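Local coordinates for protein 2-oxoglutarate carboxylase small subunit (Hydrogenobacter thermophilus, PDB 7KCT) that is the biotin carboxylase-like, ATP-grasp subunit of a carboxylase, binding adenosine-5'-diphosphate, magnesium and bicarbonate, at residues V317-Q320 with I321-A324; H452-V455 with F456-A459. All coordinates share one frame; numbering follows the deposited sequence.

How the contacts relate
Both contacts are local, each formed by one unbroken run of eight residues, and they lie on opposite sides of the chain's centre, with centres 41 Å apart and nearest atoms about 30 Å apart. Contact 1 comes first along the chain, in helix 316-324 of the ATP-grasp region, where it packs against helix 20-32 and strand 215-223. Contact 2 follows near the end of the modelled chain, in the turn after helix 448-451, beside helix 427-435. They share no helix, strand or sheet. One is a buried helical turn joining the ATP-grasp region to the N-terminal biotin carboxylase region; the other is a surface turn leading into the C-terminal tail.

Contact 1: residues V317-Q320 with I321-A324; sequences VKWQ and IRIA
Arg322 reaches back along its helix to two residues of the preceding turn, Trp319 and Lys318. Its CG stands anti to the carbonyl carbon (chi1 -75°), and the chain then runs extended to NE, laying CD over one face of the indole. Arg322 CD lies 3.9 Å from the centroid of the Trp319 six-membered ring, a CH-pi contact offset toward the rim. The guanidinium plane is turned 52° from the ring, and the cation-pi attraction is at most weak. Over one face of the guanidinium comes Lys318, whose CD is 3.3 Å from Arg322 NH1. Aliphatic carbon faces the cation here, while a bend at chi3 (-72°) directs Lys318 NZ to a salt bridge with Glu32. A long arginine chain suits this place because its methylenes can pack on an aromatic ring. At the indole edge sits Ile323 CG1, 4.4 Å from Trp319 CE3. Four backbone bonds of the i to i+4 kind hold the turn; in the shortest, Ile323 N gives its hydrogen to Trp319 O at 2.8 Å. Gln320 sends OE1 to a hydrogen bond with His87. Branched Val317 and Ile321 suit the apolar side, both packing on helix 20-32, while Trp319 and Ile323 meet Leu222 of strand 215-223 and Gln320 touches strand 278-286.

Contact 2: residues H452-V455 with F456-A459; sequences HPHV and FDYA
His454 and Asp457 join their side chains across a short turn, the imidazole giving a hydrogen bond to the carboxylate. Followed from its root, the histidine starts with His454 CB, 4.1 Å from Asp457 OD2. The first torsion (chi1 -172°) sets CG anti to the backbone N, and His454 CG stands 3.9 Å from Asp457 OD2. His454 ND1 makes the polar contact, donating to Asp457 OD2 over 2.9 Å with an N-H...O angle of 165°. Beyond it His454 CE1 skirts Asp457 OD2 at 3.7 Å. The acceptor lies near the ring plane and is approached on its anti side, while ring and carboxylate planes are 65° apart. ND1 is thus the protonated nitrogen, and the nearby carboxylate would probably favour a positively charged ring. Aspartate suits the place because its short chain carries OD2 just far enough to meet the ring three residues back.

Two backbone bonds close the same turn: Phe456 N to Pro453 O, and Asp457 N to His454 O at 3.0 Å. In both, the donor sits above the carbonyl plane. Proline suits the start of such a turn, since its ring fixes phi and it needs no N-H there. On the other flank Val455 CG2 meets Phe456 CD1 at 3.8 Å; both side chains also pack on Leu429 of helix 427-435, and Pro352 and Phe356 also touch the phenyl ring of Phe456. Asn432 ND2 bonds Val455 O and Asp457 O, tying the turn to that helix. The i to i+3 bonding marks a short 3-10 turn, here following helix 448-451, with a histidine-carboxylate hydrogen bond spanning it at the surface.

Contact 1: residues V317-Q320 with I321-A324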
ATOM      1  N   VAL A 317       1.783 -11.705 -10.920  1.00 27.19           N
ATOM      2  CA  VAL A 317       1.308 -12.991 -10.405  1.00 26.36           C
ATOM      3  C   VAL A 317      -0.092 -13.313 -10.941  1.00 27.71           C
ATOM      4  O   VAL A 317      -0.381 -14.459 -11.299  1.00 27.10           O
ATOM      5  CB  VAL A 317       1.337 -12.986  -8.867  1.00 28.35           C
ATOM      6  CG1 VAL A 317       0.774 -14.266  -8.293  1.00 26.88           C
ATOM      7  CG2 VAL A 317       2.759 -12.836  -8.374  1.00 28.60           C
ATOM      8  N   LYS A 318      -1.011 -12.344 -10.908  1.00 27.82           N
ATOM      9  CA  LYS A 318      -2.327 -12.596 -11.477  1.00 27.70           C
ATOM     10  C   LYS A 318      -2.199 -13.016 -12.943  1.00 32.15           C
ATOM     11  O   LYS A 318      -2.901 -13.930 -13.395  1.00 31.24           O
ATOM     12  CB  LYS A 318      -3.217 -11.362 -11.317  1.00 28.98           C
ATOM     13  CG  LYS A 318      -4.687 -11.657 -11.548  1.00 34.96           C
ATOM     14  CD  LYS A 318      -5.605 -10.462 -11.321  1.00 36.85           C
ATOM     15  CE  LYS A 318      -5.756 -10.107  -9.868  1.00 33.53           C
ATOM     16  NZ  LYS A 318      -6.880  -9.122  -9.674  1.00 33.77           N
ATOM     17  N   TRP A 319      -1.295 -12.362 -13.702  1.00 28.51           N
ATOM     18  CA  TRP A 319      -1.094 -12.738 -15.104  1.00 28.13           C
ATOM     19  C   TRP A 319      -0.507 -14.137 -15.223  1.00 31.51           C
ATOM     20  O   TRP A 319      -0.901 -14.895 -16.121  1.00 30.91           O
ATOM     21  CB  TRP A 319      -0.209 -11.692 -15.850  1.00 31.95           C
ATOM     22  CG  TRP A 319      -1.099 -10.628 -16.383  1.00 31.40           C
ATOM     23  CD1 TRP A 319      -1.191  -9.330 -15.955  1.00 33.37           C
ATOM     24  CD2 TRP A 319      -2.102 -10.782 -17.407  1.00 35.70           C
ATOM     25  NE1 TRP A 319      -2.200  -8.691 -16.621  1.00 31.14           N
ATOM     26  CE2 TRP A 319      -2.747  -9.542 -17.546  1.00 36.28           C
ATOM     27  CE3 TRP A 319      -2.484 -11.842 -18.246  1.00 34.35           C
ATOM     28  CZ2 TRP A 319      -3.781  -9.331 -18.475  1.00 42.25           C
ATOM     29  CZ3 TRP A 319      -3.493 -11.629 -19.172  1.00 35.66           C
ATOM     30  CH2 TRP A 319      -4.134 -10.387 -19.275  1.00 42.18           C
ATOM     31  N   GLN A 320       0.429 -14.519 -14.347  1.00 25.26           N
ATOM     32  CA  GLN A 320       0.875 -15.903 -14.356  1.00 24.97           C
ATOM     33  C   GLN A 320      -0.329 -16.840 -14.371  1.00 28.38           C
ATOM     34  O   GLN A 320      -0.385 -17.799 -15.138  1.00 24.48           O
ATOM     35  CB  GLN A 320       1.762 -16.200 -13.143  1.00 28.02           C
ATOM     36  CG  GLN A 320       3.260 -15.884 -13.266  1.00 25.78           C
ATOM     37  CD  GLN A 320       3.995 -16.262 -12.004  1.00 30.83           C
ATOM     38  OE1 GLN A 320       3.674 -15.771 -10.903  1.00 28.43           O
ATOM     39  NE2 GLN A 320       4.904 -17.208 -12.124  1.00 26.93           N
ATOM     40  N   ILE A 321      -1.288 -16.587 -13.486  1.00 27.96           N
ATOM     41  CA  ILE A 321      -2.393 -17.513 -13.304  1.00 23.08           C
ATOM     42  C   ILE A 321      -3.310 -17.496 -14.516  1.00 23.43           C
ATOM     43  O   ILE A 321      -3.747 -18.537 -14.983  1.00 25.26           O
ATOM     44  CB  ILE A 321      -3.157 -17.161 -12.018  1.00 26.17           C
ATOM     45  CG1 ILE A 321      -2.247 -17.412 -10.808  1.00 25.12           C
ATOM     46  CG2 ILE A 321      -4.413 -18.030 -11.907  1.00 29.88           C
ATOM     47  CD1 ILE A 321      -2.687 -16.724  -9.576  1.00 26.21           C
ATOM     48  N   ARG A 322      -3.596 -16.321 -15.054  1.00 27.42           N
ATOM     49  CA  ARG A 322      -4.408 -16.223 -16.253  1.00 27.91           C
ATOM     50  C   ARG A 322      -3.748 -16.897 -17.451  1.00 31.79           C
ATOM     51  O   ARG A 322      -4.434 -17.501 -18.287  1.00 30.29           O
ATOM     52  CB  ARG A 322      -4.656 -14.764 -16.577  1.00 29.71           C
ATOM     53  CG  ARG A 322      -5.639 -14.056 -15.721  1.00 31.36           C
ATOM     54  CD  ARG A 322      -5.603 -12.540 -16.024  1.00 31.59           C
ATOM     55  NE  ARG A 322      -6.818 -11.982 -15.508  1.00 41.89           N
ATOM     56  CZ  ARG A 322      -6.921 -10.841 -14.840  1.00 54.73           C
ATOM     57  NH1 ARG A 322      -5.850 -10.074 -14.604  1.00 50.88           N
ATOM     58  NH2 ARG A 322      -8.122 -10.477 -14.388  1.00 55.68           N
ATOM     59  N   ILE A 323      -2.440 -16.678 -17.624  1.00 25.69           N
ATOM     60  CA  ILE A 323      -1.689 -17.281 -18.713  1.00 25.75           C
ATOM     61  C   ILE A 323      -1.743 -18.788 -18.611  1.00 25.30           C
ATOM     62  O   ILE A 323      -1.930 -19.486 -19.606  1.00 30.06           O
ATOM     63  CB  ILE A 323      -0.230 -16.771 -18.692  1.00 29.31           C
ATOM     64  CG1 ILE A 323      -0.091 -15.398 -19.292  1.00 24.91           C
ATOM     65  CG2 ILE A 323       0.705 -17.722 -19.403  1.00 27.08           C
ATOM     66  CD1 ILE A 323       1.207 -14.707 -18.859  1.00 36.67           C
ATOM     67  N   ALA A 324      -1.599 -19.320 -17.398  1.00 27.96           N
ATOM     68  CA  ALA A 324      -1.615 -20.767 -17.227  1.00 22.55           C
ATOM     69  C   ALA A 324      -2.990 -21.354 -17.558  1.00 27.07           C
ATOM     70  O   ALA A 324      -3.073 -22.489 -18.034  1.00 26.89           O
ATOM     71  CB  ALA A 324      -1.219 -21.133 -15.797  1.00 25.66           C
TER

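Contact 2: residues H452-V455 with F456-A459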
ATOM      1  N   HIS A 452      30.978   0.662   2.089  1.00 35.97           N
ATOM      2  CA  HIS A 452      30.321   1.645   2.951  1.00 35.44           C
ATOM      3  C   HIS A 452      30.148   1.061   4.339  1.00 37.31           C
ATOM      4  O   HIS A 452      29.026   0.773   4.774  1.00 34.14           O
ATOM      5  CB  HIS A 452      28.991   2.097   2.355  1.00 39.68           C
ATOM      6  CG  HIS A 452      29.145   2.840   1.069  1.00 37.09           C
ATOM      7  ND1 HIS A 452      29.487   2.215  -0.113  1.00 40.00           N
ATOM      8  CD2 HIS A 452      29.075   4.161   0.788  1.00 47.12           C
ATOM      9  CE1 HIS A 452      29.593   3.117  -1.069  1.00 42.68           C
ATOM     10  NE2 HIS A 452      29.332   4.305  -0.554  1.00 46.72           N
ATOM     11  N   PRO A 453      31.241   0.945   5.100  1.00 36.28           N
ATOM     12  CA  PRO A 453      31.132   0.382   6.451  1.00 36.73           C
ATOM     13  C   PRO A 453      30.280   1.249   7.376  1.00 29.16           C
ATOM     14  O   PRO A 453      29.767   0.750   8.389  1.00 32.26           O
ATOM     15  CB  PRO A 453      32.601   0.296   6.906  1.00 38.66           C
ATOM     16  CG  PRO A 453      33.291   1.390   6.188  1.00 36.82           C
ATOM     17  CD  PRO A 453      32.580   1.511   4.838  1.00 42.74           C
ATOM     18  N   HIS A 454      30.089   2.508   7.028  1.00 29.56           N
ATOM     19  CA  HIS A 454      29.298   3.419   7.849  1.00 32.48           C
ATOM     20  C   HIS A 454      27.821   3.004   7.950  1.00 37.43           C
ATOM     21  O   HIS A 454      27.136   3.389   8.910  1.00 31.05           O
ATOM     22  CB  HIS A 454      29.390   4.825   7.274  1.00 36.13           C
ATOM     23  CG  HIS A 454      28.776   5.870   8.140  1.00 42.99           C
ATOM     24  ND1 HIS A 454      28.926   5.881   9.517  1.00 47.09           N
ATOM     25  CD2 HIS A 454      27.968   6.913   7.838  1.00 41.72           C
ATOM     26  CE1 HIS A 454      28.261   6.907  10.017  1.00 46.51           C
ATOM     27  NE2 HIS A 454      27.678   7.553   9.019  1.00 48.90           N
ATOM     28  N   VAL A 455      27.306   2.223   6.995  1.00 33.73           N
ATOM     29  CA  VAL A 455      25.879   1.900   7.062  1.00 34.09           C
ATOM     30  C   VAL A 455      25.633   0.874   8.143  1.00 32.59           C
ATOM     31  O   VAL A 455      24.488   0.721   8.598  1.00 35.31           O
ATOM     32  CB  VAL A 455      25.323   1.490   5.685  1.00 34.20           C
ATOM     33  CG1 VAL A 455      25.464   2.645   4.730  1.00 29.84           C
ATOM     34  CG2 VAL A 455      26.035   0.259   5.187  1.00 32.12           C
ATOM     35  N   PHE A 456      26.674   0.213   8.622  1.00 28.37           N
ATOM     36  CA  PHE A 456      26.553  -0.665   9.775  1.00 31.47           C
ATOM     37  C   PHE A 456      26.698   0.045  11.126  1.00 30.32           C
ATOM     38  O   PHE A 456      26.620  -0.619  12.161  1.00 39.03           O
ATOM     39  CB  PHE A 456      27.592  -1.776   9.709  1.00 33.98           C
ATOM     40  CG  PHE A 456      27.494  -2.638   8.480  1.00 34.83           C
ATOM     41  CD1 PHE A 456      27.993  -2.190   7.267  1.00 34.97           C
ATOM     42  CD2 PHE A 456      26.918  -3.906   8.547  1.00 35.51           C
ATOM     43  CE1 PHE A 456      27.936  -3.002   6.113  1.00 38.77           C
ATOM     44  CE2 PHE A 456      26.831  -4.704   7.422  1.00 37.96           C
ATOM     45  CZ  PHE A 456      27.364  -4.257   6.189  1.00 39.99           C
ATOM     46  N   ASP A 457      26.850   1.355  11.158  1.00 33.18           N
ATOM     47  CA  ASP A 457      26.990   2.086  12.413  1.00 40.53           C
ATOM     48  C   ASP A 457      25.582   2.490  12.871  1.00 35.24           C
ATOM     49  O   ASP A 457      24.930   3.324  12.249  1.00 39.21           O
ATOM     50  CB  ASP A 457      27.887   3.315  12.240  1.00 36.35           C
ATOM     51  CG  ASP A 457      29.369   2.974  11.870  1.00 41.82           C
ATOM     52  OD1 ASP A 457      29.886   1.894  12.260  1.00 41.91           O
ATOM     53  OD2 ASP A 457      30.008   3.818  11.175  1.00 40.17           O
ATOM     54  N   TYR A 458      25.087   1.857  13.918  1.00 38.70           N
ATOM     55  CA  TYR A 458      23.812   2.288  14.482  1.00 41.72           C
ATOM     56  C   TYR A 458      23.735   1.760  15.904  1.00 40.06           C
ATOM     57  O   TYR A 458      24.398   0.781  16.248  1.00 35.72           O
ATOM     58  CB  TYR A 458      22.623   1.804  13.638  1.00 37.75           C
ATOM     59  CG  TYR A 458      22.594   0.326  13.370  1.00 31.55           C
ATOM     60  CD1 TYR A 458      22.190  -0.565  14.350  1.00 37.71           C
ATOM     61  CD2 TYR A 458      22.939  -0.187  12.116  1.00 31.25           C
ATOM     62  CE1 TYR A 458      22.144  -1.931  14.090  1.00 41.35           C
ATOM     63  CE2 TYR A 458      22.883  -1.536  11.852  1.00 32.28           C
ATOM     64  CZ  TYR A 458      22.485  -2.399  12.838  1.00 28.57           C
ATOM     65  OH  TYR A 458      22.452  -3.747  12.578  1.00 36.94           O
ATOM     66  N   ALA A 459      22.897   2.400  16.717  1.00 43.46           N
ATOM     67  CA  ALA A 459      22.710   1.976  18.097  1.00 52.05           C
ATOM     68  C   ALA A 459      21.652   0.885  18.173  1.00 55.73           C
ATOM     69  O   ALA A 459      20.721   0.833  17.360  1.00 58.86           O
ATOM     70  CB  ALA A 459      22.297   3.160  18.976  1.00 56.05           C
TER